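Local coordinates for protein trehalose monomycolate exporter MmpL3 (Mycobacterium tuberculosis, PDB 7NVH) that probably exports the mycolic acid glycolipid trehalose monomycolate across the mycobacterial inner membrane as an RND-family transporter, at residues 40-48 against 301-309; 102-112 against 125-135. All coordinates share one frame; numbering follows the deposited sequence.

The two contacts belong to the same N-terminal half of this RND-type transporter but to different layers of it, with centres about 33 Å apart and nearest atoms about 10 Å apart. Interaction 1 lies closer to the middle of the chain, where a loop after strand 38-39 meets the start of helix 305-336; it is small and rests on one backbone bond, a ring stack and a proline. Interaction 2 lies further out, in a peripheral domain, and joins near neighbours in sequence over a larger area through several backbone bonds, with apolar side chains packed on helices. Both are partly buried, and detergent touches interaction 1 directly.

Interaction 1. Residues 40-48 against 301-309; sequences QSGFYDDGS and LFPQGFLKS. With AV0 (Lauryl Maltose Neopentyl Glycol), chain B.
F306 holds CG anti to its amide nitrogen (chi1 165°), while F43 turns CG to the side of its own amide, anti to the carbonyl carbon (chi1 -82°); the two phenyl rings thereby end up face against face. They form an offset stack with planes 19° apart, and the overlap is partial: F43 CE1 lies over one face of F306, toward its rim, and F43 CZ comes 3.7 Å from F306 CD1. In the RND permease fold this is the junction between a loop following strand 38-39 and the start of the long helix 305-336. H234, from the strand paired with 38-39, meets both rings at a steep angle, and P625 of helix 624-654 packs on F43 and F306, so the stack joins several elements.

The backbone beside the rings is tied as well. G42 O accepts the amide F306 N at 2.7 Å, the donor standing above the carbonyl plane. This bond ties the loop to the backbone at the start of the helix. G42 and G305 bring their CA atoms within 3.9 Å of each other, and neither has a side chain to hold the backbones apart.

Further along, the carboxylate of D45 lies across the ring of P303, with D45 OD1 3.3 Å from P303 CB and D45 CG 3.4 Å from P303 CG. The same OD1 accepts G47 N, from above the carboxylate plane, in an Asx turn. On the ligand side, Q40, S41 and Y44 belong to the pocket of lauryl maltose neopentyl glycol, a detergent with sugar heads and alkyl tails: S41 CB lies 3.5 Å from its O3, and Y44 CD2 3.6 Å from its OAI.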
loop_
_atom_site.group_PDB
_atom_site.type_symbol
_atom_site.label_atom_id
_atom_site.label_comp_id
_atom_site.label_asym_id
_atom_site.label_seq_id
_atom_site.Cartn_x
_atom_site.Cartn_y
_atom_site.Cartn_z
ATOM N N GLN A 40 3.377 -7.386 -10.763
ATOM C CA GLN A 40 2.115 -6.676 -10.603
ATOM C C GLN A 40 0.966 -7.605 -10.239
ATOM O O GLN A 40 -0.187 -7.161 -10.198
ATOM C CB GLN A 40 1.769 -5.901 -11.877
ATOM C CG GLN A 40 1.686 -6.760 -13.119
ATOM C CD GLN A 40 1.351 -5.953 -14.351
ATOM O OE1 GLN A 40 1.639 -4.760 -14.419
ATOM N NE2 GLN A 40 0.733 -6.596 -15.333
ATOM N N SER A 41 1.245 -8.875 -9.974
ATOM C CA SER A 41 0.224 -9.842 -9.611
ATOM C C SER A 41 0.219 -10.061 -8.105
ATOM O O SER A 41 1.252 -9.956 -7.441
ATOM C CB SER A 41 0.454 -11.172 -10.329
ATOM O OG SER A 41 1.581 -11.846 -9.800
ATOM N N GLY A 42 -0.960 -10.367 -7.572
ATOM C CA GLY A 42 -1.097 -10.603 -6.149
ATOM C C GLY A 42 -2.317 -9.950 -5.538
ATOM O O GLY A 42 -2.507 -9.998 -4.320
ATOM N N PHE A 43 -3.155 -9.333 -6.371
ATOM C CA PHE A 43 -4.369 -8.697 -5.878
ATOM C C PHE A 43 -5.527 -9.666 -5.719
ATOM O O PHE A 43 -6.602 -9.243 -5.282
ATOM C CB PHE A 43 -4.789 -7.565 -6.814
ATOM C CG PHE A 43 -4.066 -6.282 -6.569
ATOM C CD1 PHE A 43 -4.337 -5.525 -5.445
ATOM C CD2 PHE A 43 -3.115 -5.827 -7.462
ATOM C CE1 PHE A 43 -3.672 -4.344 -5.215
ATOM C CE2 PHE A 43 -2.450 -4.647 -7.238
ATOM C CZ PHE A 43 -2.726 -3.904 -6.112
ATOM N N TYR A 44 -5.347 -10.936 -6.058
ATOM C CA TYR A 44 -6.434 -11.901 -6.075
ATOM C C TYR A 44 -6.104 -13.077 -5.168
ATOM O O TYR A 44 -4.946 -13.493 -5.070
ATOM C CB TYR A 44 -6.697 -12.392 -7.500
ATOM C CG TYR A 44 -7.104 -11.290 -8.449
ATOM C CD1 TYR A 44 -7.899 -10.239 -8.019
ATOM C CD2 TYR A 44 -6.684 -11.294 -9.769
ATOM C CE1 TYR A 44 -8.270 -9.227 -8.878
ATOM C CE2 TYR A 44 -7.050 -10.286 -10.635
ATOM C CZ TYR A 44 -7.842 -9.255 -10.183
ATOM O OH TYR A 44 -8.212 -8.248 -11.042
ATOM N N ASP A 45 -7.131 -13.605 -4.505
ATOM C CA ASP A 45 -6.985 -14.785 -3.664
ATOM C C ASP A 45 -6.613 -15.979 -4.533
ATOM O O ASP A 45 -7.465 -16.528 -5.235
ATOM C CB ASP A 45 -8.285 -15.049 -2.899
ATOM C CG ASP A 45 -8.172 -16.194 -1.906
ATOM O OD1 ASP A 45 -7.167 -16.936 -1.929
ATOM O OD2 ASP A 45 -9.106 -16.358 -1.095
ATOM N N ASP A 46 -5.354 -16.404 -4.470
ATOM C CA ASP A 46 -4.850 -17.443 -5.359
ATOM C C ASP A 46 -5.428 -18.820 -5.066
ATOM O O ASP A 46 -5.226 -19.739 -5.867
ATOM C CB ASP A 46 -3.323 -17.495 -5.287
ATOM C CG ASP A 46 -2.672 -16.264 -5.884
ATOM O OD1 ASP A 46 -2.553 -16.195 -7.125
ATOM O OD2 ASP A 46 -2.282 -15.362 -5.112
ATOM N N GLY A 47 -6.130 -18.992 -3.949
ATOM C CA GLY A 47 -6.824 -20.228 -3.660
ATOM C C GLY A 47 -8.309 -20.206 -3.933
ATOM O O GLY A 47 -8.993 -21.194 -3.628
ATOM N N SER A 48 -8.842 -19.126 -4.496
ATOM C CA SER A 48 -10.270 -19.007 -4.732
ATOM C C SER A 48 -10.689 -19.843 -5.935
ATOM O O SER A 48 -9.865 -20.407 -6.658
ATOM C CB SER A 48 -10.654 -17.545 -4.943
ATOM O OG SER A 48 -9.761 -16.908 -5.836
ATOM N N LEU A 301 -2.014 -13.365 7.303
ATOM C CA LEU A 301 -3.097 -14.334 7.197
ATOM C C LEU A 301 -3.886 -14.172 5.906
ATOM O O LEU A 301 -4.500 -15.135 5.436
ATOM C CB LEU A 301 -4.028 -14.206 8.400
ATOM C CG LEU A 301 -3.810 -15.212 9.529
ATOM C CD1 LEU A 301 -2.406 -15.096 10.093
ATOM C CD2 LEU A 301 -4.837 -14.993 10.613
ATOM N N PHE A 302 -3.890 -12.976 5.331
ATOM C CA PHE A 302 -4.653 -12.739 4.118
ATOM C C PHE A 302 -3.996 -13.449 2.936
ATOM O O PHE A 302 -2.766 -13.488 2.838
ATOM C CB PHE A 302 -4.759 -11.242 3.847
ATOM C CG PHE A 302 -5.518 -10.496 4.901
ATOM C CD1 PHE A 302 -6.550 -11.106 5.587
ATOM C CD2 PHE A 302 -5.190 -9.194 5.219
ATOM C CE1 PHE A 302 -7.244 -10.425 6.559
ATOM C CE2 PHE A 302 -5.884 -8.511 6.190
ATOM C CZ PHE A 302 -6.910 -9.129 6.862
ATOM N N PRO A 303 -4.789 -14.015 2.021
ATOM C CA PRO A 303 -4.210 -14.804 0.925
ATOM C C PRO A 303 -3.704 -13.983 -0.249
ATOM O O PRO A 303 -3.071 -14.556 -1.146
ATOM C CB PRO A 303 -5.378 -15.697 0.500
ATOM C CG PRO A 303 -6.582 -14.875 0.798
ATOM C CD PRO A 303 -6.260 -14.061 2.022
ATOM N N GLN A 304 -3.959 -12.678 -0.282
ATOM C CA GLN A 304 -3.500 -11.857 -1.394
ATOM C C GLN A 304 -1.980 -11.776 -1.401
ATOM O O GLN A 304 -1.359 -11.471 -0.380
ATOM C CB GLN A 304 -4.098 -10.455 -1.301
ATOM C CG GLN A 304 -5.496 -10.335 -1.867
ATOM C CD GLN A 304 -6.566 -10.605 -0.833
ATOM O OE1 GLN A 304 -6.529 -11.615 -0.134
ATOM N NE2 GLN A 304 -7.527 -9.698 -0.729
ATOM N N GLY A 305 -1.378 -12.046 -2.561
ATOM C CA GLY A 305 0.063 -11.929 -2.685
ATOM C C GLY A 305 0.562 -10.504 -2.620
ATOM O O GLY A 305 1.746 -10.283 -2.347
ATOM N N PHE A 306 -0.312 -9.534 -2.883
ATOM C CA PHE A 306 0.040 -8.133 -2.685
ATOM C C PHE A 306 0.324 -7.853 -1.215
ATOM O O PHE A 306 1.391 -7.341 -0.858
ATOM C CB PHE A 306 -1.098 -7.254 -3.210
ATOM C CG PHE A 306 -1.034 -5.819 -2.770
ATOM C CD1 PHE A 306 -0.338 -4.886 -3.514
ATOM C CD2 PHE A 306 -1.703 -5.396 -1.635
ATOM C CE1 PHE A 306 -0.291 -3.564 -3.122
ATOM C CE2 PHE A 306 -1.654 -4.076 -1.238
ATOM C CZ PHE A 306 -0.949 -3.160 -1.983
ATOM N N LEU A 307 -0.612 -8.227 -0.342
ATOM C CA LEU A 307 -0.465 -7.932 1.078
ATOM C C LEU A 307 0.695 -8.701 1.690
ATOM O O LEU A 307 1.398 -8.176 2.558
ATOM C CB LEU A 307 -1.767 -8.241 1.810
ATOM C CG LEU A 307 -2.824 -7.147 1.664
ATOM C CD1 LEU A 307 -4.025 -7.436 2.531
ATOM C CD2 LEU A 307 -2.229 -5.796 2.010
ATOM N N LYS A 308 0.915 -9.944 1.256
ATOM C CA LYS A 308 2.014 -10.731 1.804
ATOM C C LYS A 308 3.376 -10.142 1.469
ATOM O O LYS A 308 4.347 -10.424 2.177
ATOM C CB LYS A 308 1.937 -12.172 1.301
ATOM C CG LYS A 308 0.947 -13.036 2.057
ATOM C CD LYS A 308 0.993 -14.472 1.575
ATOM C CE LYS A 308 -0.015 -15.331 2.317
ATOM N NZ LYS A 308 0.391 -15.565 3.728
ATOM N N SER A 309 3.476 -9.339 0.412
ATOM C CA SER A 309 4.734 -8.681 0.084
ATOM C C SER A 309 4.834 -7.300 0.714
ATOM O O SER A 309 5.918 -6.893 1.147
ATOM C CB SER A 309 4.895 -8.571 -1.432
ATOM O OG SER A 309 4.009 -7.602 -1.961
HETATM C C1 AV0 B . -4.371 -8.341 -14.228
HETATM O O1 AV0 B . -4.773 -7.038 -13.973
HETATM C C2 AV0 B . -3.590 -8.891 -13.051
HETATM O O2 AV0 B . -2.431 -8.081 -12.847
HETATM C C3 AV0 B . -3.161 -10.305 -13.295
HETATM O O3 AV0 B . -2.608 -10.818 -12.051
HETATM C C4 AV0 B . -4.263 -11.201 -13.748
HETATM O O4 AV0 B . -3.682 -12.408 -14.362
HETATM C C5 AV0 B . -5.190 -10.576 -14.793
HETATM O O5 AV0 B . -5.570 -9.175 -14.483
HETATM C C6 AV0 B . -6.436 -11.394 -14.882
HETATM O O6 AV0 B . -7.552 -10.551 -14.740
HETATM C CAA AV0 B . 2.121 0.183 -8.948
HETATM C CAB AV0 B . -9.270 -3.829 -25.407
HETATM O OAI AV0 B . -3.368 -12.742 -10.223
HETATM O OAJ AV0 B . -16.045 -2.990 -19.398
HETATM O OAL AV0 B . -12.414 -2.833 -12.131
HETATM O OAN AV0 B . -12.554 -4.784 -17.589
HETATM O OAP AV0 B . -9.757 -4.712 -17.850
HETATM O OAQ AV0 B . -5.780 -16.218 -12.444
HETATM O OAR AV0 B . -17.497 -2.426 -16.394
HETATM O OAS AV0 B . -2.159 -16.025 -12.701
HETATM O OAT AV0 B . -16.685 -1.080 -13.975
HETATM O OAU AV0 B . -4.880 -14.895 -14.861
HETATM O OAV AV0 B . -14.033 -1.584 -13.266
HETATM C CAW AV0 B . 1.481 -0.604 -10.077
HETATM C CAX AV0 B . -8.766 -2.719 -24.431
HETATM C CAY AV0 B . 1.150 -2.008 -9.596
HETATM C CAZ AV0 B . -8.766 -3.267 -22.976
HETATM C CBA AV0 B . 0.213 -2.680 -10.601
HETATM C CBB AV0 B . -8.331 -2.137 -22.016
HETATM C CBC AV0 B . -0.996 -1.762 -10.863
HETATM C CBD AV0 B . -8.477 -2.604 -20.533
HETATM C CBE AV0 B . -2.121 -2.573 -11.581
HETATM C CBF AV0 B . -7.620 -1.687 -19.636
HETATM C CBG AV0 B . -1.551 -3.219 -12.915
HETATM C CBH AV0 B . -7.667 -2.206 -18.149
HETATM C CBI AV0 B . -2.377 -4.516 -13.253
HETATM C CBJ AV0 B . -6.231 -2.157 -17.548
HETATM C CBK AV0 B . -3.478 -4.186 -14.356
HETATM C CBL AV0 B . -6.240 -2.765 -16.102
HETATM C CBM AV0 B . -3.412 -14.116 -10.532
HETATM C CBN AV0 B . -15.614 -1.884 -18.643
HETATM C CBP AV0 B . -12.095 -4.031 -12.802
HETATM C CBQ AV0 B . -4.929 -4.348 -13.738
HETATM C CBR AV0 B . -5.704 -4.236 -16.172
HETATM C CBS AV0 B . -5.611 -6.515 -15.019
HETATM C CBT AV0 B . -7.434 -4.816 -14.332
HETATM O OBV AV0 B . -8.307 -5.063 -15.452
HETATM O OBX AV0 B . -10.116 -4.340 -14.146
HETATM O OBY AV0 B . -4.679 -13.334 -12.447
HETATM O OBZ AV0 B . -13.853 -1.933 -16.975
HETATM O OCB AV0 B . -13.600 -3.511 -15.279
HETATM C CCC AV0 B . -4.586 -14.395 -11.420
HETATM C CCD AV0 B . -15.239 -2.335 -17.243
HETATM C CCF AV0 B . -11.448 -3.710 -14.129
HETATM C CCH AV0 B . -11.681 -4.159 -16.584
HETATM C CCJ AV0 B . -9.476 -4.306 -15.473
HETATM C CCL AV0 B . -10.397 -4.863 -16.566
HETATM C CCM AV0 B . -5.908 -4.965 -14.812
HETATM C CCN AV0 B . -4.466 -15.799 -12.021
HETATM C CCO AV0 B . -16.237 -1.739 -16.248
HETATM C CCQ AV0 B . -12.349 -4.223 -15.253
HETATM C CCR AV0 B . -3.591 -13.448 -13.430
HETATM C CCS AV0 B . -13.469 -2.168 -15.565
HETATM C CCT AV0 B . -3.547 -15.918 -13.181
HETATM C CCU AV0 B . -15.791 -1.868 -14.833
HETATM C CCV AV0 B . -3.642 -14.791 -14.143
HETATM C CCW AV0 B . -14.418 -1.397 -14.650
#

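Interaction 2. Residues 102-112 against 125-135; sequences PDQVLGWAGYL and KKYTFVSIPLK
Y111 OH has two partners: K125 NZ donates to it at 3.2 Å, and D82 OD1 is hydrogen-bonded to it as well. K125 reaches it through a chain bent at chi2 and chi4, crossing the tyrosine at about a right angle. The central link is an antiparallel hydrogen-bonded pair, A109 with S131: S131 N donates to A109 O at 3.0 Å, almost straight (178°), and A109 N returns a bond to S131 O. Beyond it the register slips by one residue, and a separate single bridge, V105 with L134, is made by L106 N to P133 O and K135 N to Q104 O, both at 2.9 Å.

Apolar contacts line one flank. V130 CG1 lies near the plane of the W108 indole, at its edge, 3.7 Å from CE3, and L112 CD1 touches the same methyl. V105 CG1 meets I132 CG2.

The pairing is the strand 2-strand 3 edge of a ferredoxin-like sheet of order 2-3-1-4, as in RND porter domains. Strand 127-131 bonds on its other side to strand 70-74, helix 84-94 covers W108, L112 and V130, and helix 139-147 packs on Q104 and L134.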
loop_
_atom_site.group_PDB
_atom_site.type_symbol
_atom_site.label_atom_id
_atom_site.label_comp_id
_atom_site.label_asym_id
_atom_site.label_seq_id
_atom_site.Cartn_x
_atom_site.Cartn_y
_atom_site.Cartn_z
ATOM N N PRO A 102 10.485 -9.220 -33.658
ATOM C CA PRO A 102 9.882 -10.559 -33.702
ATOM C C PRO A 102 9.812 -11.234 -32.348
ATOM O O PRO A 102 9.026 -12.174 -32.184
ATOM C CB PRO A 102 10.800 -11.333 -34.662
ATOM C CG PRO A 102 11.827 -10.337 -35.155
ATOM C CD PRO A 102 11.866 -9.237 -34.155
ATOM N N ASP A 103 10.601 -10.787 -31.377
ATOM C CA ASP A 103 10.628 -11.404 -30.061
ATOM C C ASP A 103 9.570 -10.848 -29.121
ATOM O O ASP A 103 9.405 -11.381 -28.019
ATOM C CB ASP A 103 12.012 -11.231 -29.429
ATOM C CG ASP A 103 13.056 -12.130 -30.058
ATOM O OD1 ASP A 103 12.674 -13.073 -30.784
ATOM O OD2 ASP A 103 14.260 -11.894 -29.828
ATOM N N GLN A 104 8.855 -9.803 -29.521
ATOM C CA GLN A 104 7.833 -9.200 -28.680
ATOM C C GLN A 104 6.460 -9.132 -29.326
ATOM O O GLN A 104 5.460 -9.226 -28.614
ATOM C CB GLN A 104 8.246 -7.781 -28.267
ATOM C CG GLN A 104 9.346 -7.729 -27.228
ATOM C CD GLN A 104 10.719 -7.600 -27.843
ATOM O OE1 GLN A 104 10.854 -7.317 -29.031
ATOM N NE2 GLN A 104 11.750 -7.800 -27.033
ATOM N N VAL A 105 6.380 -8.978 -30.643
ATOM C CA VAL A 105 5.114 -8.771 -31.336
ATOM C C VAL A 105 4.658 -10.097 -31.923
ATOM O O VAL A 105 5.318 -10.657 -32.804
ATOM C CB VAL A 105 5.244 -7.702 -32.429
ATOM C CG1 VAL A 105 3.926 -7.531 -33.156
ATOM C CG2 VAL A 105 5.695 -6.386 -31.825
ATOM N N LEU A 106 3.521 -10.597 -31.436
ATOM C CA LEU A 106 2.970 -11.840 -31.965
ATOM C C LEU A 106 2.335 -11.626 -33.333
ATOM O O LEU A 106 2.463 -12.473 -34.223
ATOM C CB LEU A 106 1.951 -12.413 -30.982
ATOM C CG LEU A 106 1.463 -13.836 -31.239
ATOM C CD1 LEU A 106 2.589 -14.829 -31.028
ATOM C CD2 LEU A 106 0.286 -14.160 -30.339
ATOM N N GLY A 107 1.650 -10.506 -33.517
ATOM C CA GLY A 107 1.000 -10.232 -34.782
ATOM C C GLY A 107 0.249 -8.924 -34.712
ATOM O O GLY A 107 0.503 -8.096 -33.837
ATOM N N TRP A 108 -0.671 -8.735 -35.656
ATOM C CA TRP A 108 -1.591 -7.606 -35.599
ATOM C C TRP A 108 -2.774 -7.892 -36.509
ATOM O O TRP A 108 -2.592 -8.359 -37.637
ATOM C CB TRP A 108 -0.907 -6.293 -35.998
ATOM C CG TRP A 108 -0.550 -6.185 -37.442
ATOM C CD1 TRP A 108 0.553 -6.696 -38.052
ATOM C CD2 TRP A 108 -1.291 -5.504 -38.458
ATOM N NE1 TRP A 108 0.543 -6.384 -39.386
ATOM C CE2 TRP A 108 -0.580 -5.652 -39.661
ATOM C CE3 TRP A 108 -2.489 -4.785 -38.467
ATOM C CZ2 TRP A 108 -1.025 -5.109 -40.861
ATOM C CZ3 TRP A 108 -2.930 -4.248 -39.660
ATOM C CH2 TRP A 108 -2.199 -4.412 -40.839
ATOM N N ALA A 109 -3.978 -7.627 -36.010
ATOM C CA ALA A 109 -5.204 -7.824 -36.767
ATOM C C ALA A 109 -6.057 -6.573 -36.654
ATOM O O ALA A 109 -6.301 -6.087 -35.547
ATOM C CB ALA A 109 -5.979 -9.042 -36.261
ATOM N N GLY A 110 -6.513 -6.062 -37.792
ATOM C CA GLY A 110 -7.306 -4.850 -37.796
ATOM C C GLY A 110 -8.080 -4.711 -39.087
ATOM O O GLY A 110 -8.000 -5.553 -39.983
ATOM N N TYR A 111 -8.846 -3.622 -39.165
ATOM C CA TYR A 111 -9.622 -3.344 -40.368
ATOM C C TYR A 111 -8.727 -3.077 -41.569
ATOM O O TYR A 111 -9.067 -3.466 -42.691
ATOM C CB TYR A 111 -10.556 -2.158 -40.127
ATOM C CG TYR A 111 -11.339 -1.737 -41.348
ATOM C CD1 TYR A 111 -12.517 -2.375 -41.688
ATOM C CD2 TYR A 111 -10.900 -0.700 -42.155
ATOM C CE1 TYR A 111 -13.235 -1.997 -42.799
ATOM C CE2 TYR A 111 -11.612 -0.317 -43.268
ATOM C CZ TYR A 111 -12.778 -0.970 -43.586
ATOM O OH TYR A 111 -13.496 -0.592 -44.695
ATOM N N LEU A 112 -7.589 -2.407 -41.361
ATOM C CA LEU A 112 -6.690 -2.107 -42.471
ATOM C C LEU A 112 -6.163 -3.374 -43.124
ATOM O O LEU A 112 -5.786 -3.358 -44.300
ATOM C CB LEU A 112 -5.525 -1.246 -41.992
ATOM C CG LEU A 112 -5.872 0.121 -41.407
ATOM C CD1 LEU A 112 -5.941 0.049 -39.892
ATOM C CD2 LEU A 112 -4.865 1.164 -41.856
ATOM N N LYS A 125 -15.935 6.285 -40.969
ATOM C CA LYS A 125 -14.643 5.913 -41.540
ATOM C C LYS A 125 -13.628 7.041 -41.370
ATOM O O LYS A 125 -13.098 7.586 -42.335
ATOM C CB LYS A 125 -14.784 5.525 -43.015
ATOM C CG LYS A 125 -15.586 4.261 -43.265
ATOM C CD LYS A 125 -15.098 3.113 -42.411
ATOM C CE LYS A 125 -15.646 1.802 -42.925
ATOM N NZ LYS A 125 -15.669 1.788 -44.413
ATOM N N LYS A 126 -13.380 7.400 -40.116
ATOM C CA LYS A 126 -12.334 8.365 -39.814
ATOM C C LYS A 126 -11.481 7.966 -38.623
ATOM O O LYS A 126 -10.519 8.673 -38.315
ATOM C CB LYS A 126 -12.933 9.757 -39.574
ATOM C CG LYS A 126 -13.324 10.463 -40.856
ATOM C CD LYS A 126 -13.797 11.876 -40.604
ATOM C CE LYS A 126 -14.152 12.554 -41.913
ATOM N NZ LYS A 126 -15.253 11.832 -42.606
ATOM N N TYR A 127 -11.796 6.868 -37.951
ATOM C CA TYR A 127 -10.950 6.318 -36.908
ATOM C C TYR A 127 -10.935 4.810 -37.073
ATOM O O TYR A 127 -11.959 4.208 -37.403
ATOM C CB TYR A 127 -11.457 6.683 -35.511
ATOM C CG TYR A 127 -10.994 8.027 -35.008
ATOM C CD1 TYR A 127 -9.988 8.125 -34.064
ATOM C CD2 TYR A 127 -11.584 9.195 -35.459
ATOM C CE1 TYR A 127 -9.570 9.349 -33.596
ATOM C CE2 TYR A 127 -11.173 10.422 -34.998
ATOM C CZ TYR A 127 -10.168 10.494 -34.067
ATOM O OH TYR A 127 -9.753 11.720 -33.602
ATOM N N THR A 128 -9.774 4.205 -36.850
ATOM C CA THR A 128 -9.651 2.759 -36.905
ATOM C C THR A 128 -8.541 2.341 -35.960
ATOM O O THR A 128 -7.673 3.139 -35.604
ATOM C CB THR A 128 -9.365 2.263 -38.323
ATOM O OG1 THR A 128 -9.220 0.839 -38.311
ATOM C CG2 THR A 128 -8.091 2.883 -38.847
ATOM N N PHE A 129 -8.577 1.079 -35.551
ATOM C CA PHE A 129 -7.574 0.564 -34.637
ATOM C C PHE A 129 -7.198 -0.852 -35.034
ATOM O O PHE A 129 -7.970 -1.562 -35.681
ATOM C CB PHE A 129 -8.059 0.599 -33.183
ATOM C CG PHE A 129 -9.004 -0.506 -32.826
ATOM C CD1 PHE A 129 -8.600 -1.537 -32.001
ATOM C CD2 PHE A 129 -10.300 -0.508 -33.299
ATOM C CE1 PHE A 129 -9.467 -2.549 -31.664
ATOM C CE2 PHE A 129 -11.169 -1.517 -32.962
ATOM C CZ PHE A 129 -10.752 -2.538 -32.146
ATOM N N VAL A 130 -5.988 -1.247 -34.650
ATOM C CA VAL A 130 -5.505 -2.605 -34.831
ATOM C C VAL A 130 -5.060 -3.126 -33.476
ATOM O O VAL A 130 -4.637 -2.361 -32.604
ATOM C CB VAL A 130 -4.352 -2.688 -35.853
ATOM C CG1 VAL A 130 -4.811 -2.188 -37.205
ATOM C CG2 VAL A 130 -3.160 -1.891 -35.369
ATOM N N SER A 131 -5.169 -4.434 -33.296
ATOM C CA SER A 131 -4.796 -5.083 -32.049
ATOM C C SER A 131 -3.451 -5.766 -32.239
ATOM O O SER A 131 -3.294 -6.585 -33.147
ATOM C CB SER A 131 -5.858 -6.094 -31.624
ATOM O OG SER A 131 -5.515 -6.697 -30.391
ATOM N N ILE A 132 -2.489 -5.430 -31.386
ATOM C CA ILE A 132 -1.161 -6.034 -31.459
ATOM C C ILE A 132 -0.999 -7.013 -30.302
ATOM O O ILE A 132 -0.819 -6.589 -29.152
ATOM C CB ILE A 132 -0.052 -4.971 -31.438
ATOM C CG1 ILE A 132 -0.101 -4.098 -32.692
ATOM C CG2 ILE A 132 1.309 -5.624 -31.323
ATOM C CD1 ILE A 132 -0.926 -2.845 -32.541
ATOM N N PRO A 133 -1.079 -8.317 -30.547
ATOM C CA PRO A 133 -0.744 -9.280 -29.497
ATOM C C PRO A 133 0.739 -9.240 -29.171
ATOM O O PRO A 133 1.579 -8.949 -30.025
ATOM C CB PRO A 133 -1.141 -10.625 -30.115
ATOM C CG PRO A 133 -2.121 -10.271 -31.181
ATOM C CD PRO A 133 -1.629 -8.981 -31.736
ATOM N N LEU A 134 1.056 -9.543 -27.919
ATOM C CA LEU A 134 2.426 -9.524 -27.433
ATOM C C LEU A 134 2.826 -10.910 -26.953
ATOM O O LEU A 134 2.056 -11.584 -26.262
ATOM C CB LEU A 134 2.592 -8.521 -26.296
ATOM C CG LEU A 134 2.554 -7.046 -26.677
ATOM C CD1 LEU A 134 2.485 -6.203 -25.429
ATOM C CD2 LEU A 134 3.768 -6.676 -27.500
ATOM N N LYS A 135 4.033 -11.329 -27.317
ATOM C CA LYS A 135 4.547 -12.608 -26.857
ATOM C C LYS A 135 4.842 -12.559 -25.363
ATOM O O LYS A 135 5.165 -11.508 -24.803
ATOM C CB LYS A 135 5.811 -12.984 -27.626
ATOM C CG LYS A 135 5.545 -13.749 -28.903
ATOM C CD LYS A 135 6.837 -14.104 -29.604
ATOM C CE LYS A 135 6.572 -14.643 -30.995
ATOM N NZ LYS A 135 7.003 -13.687 -32.049
#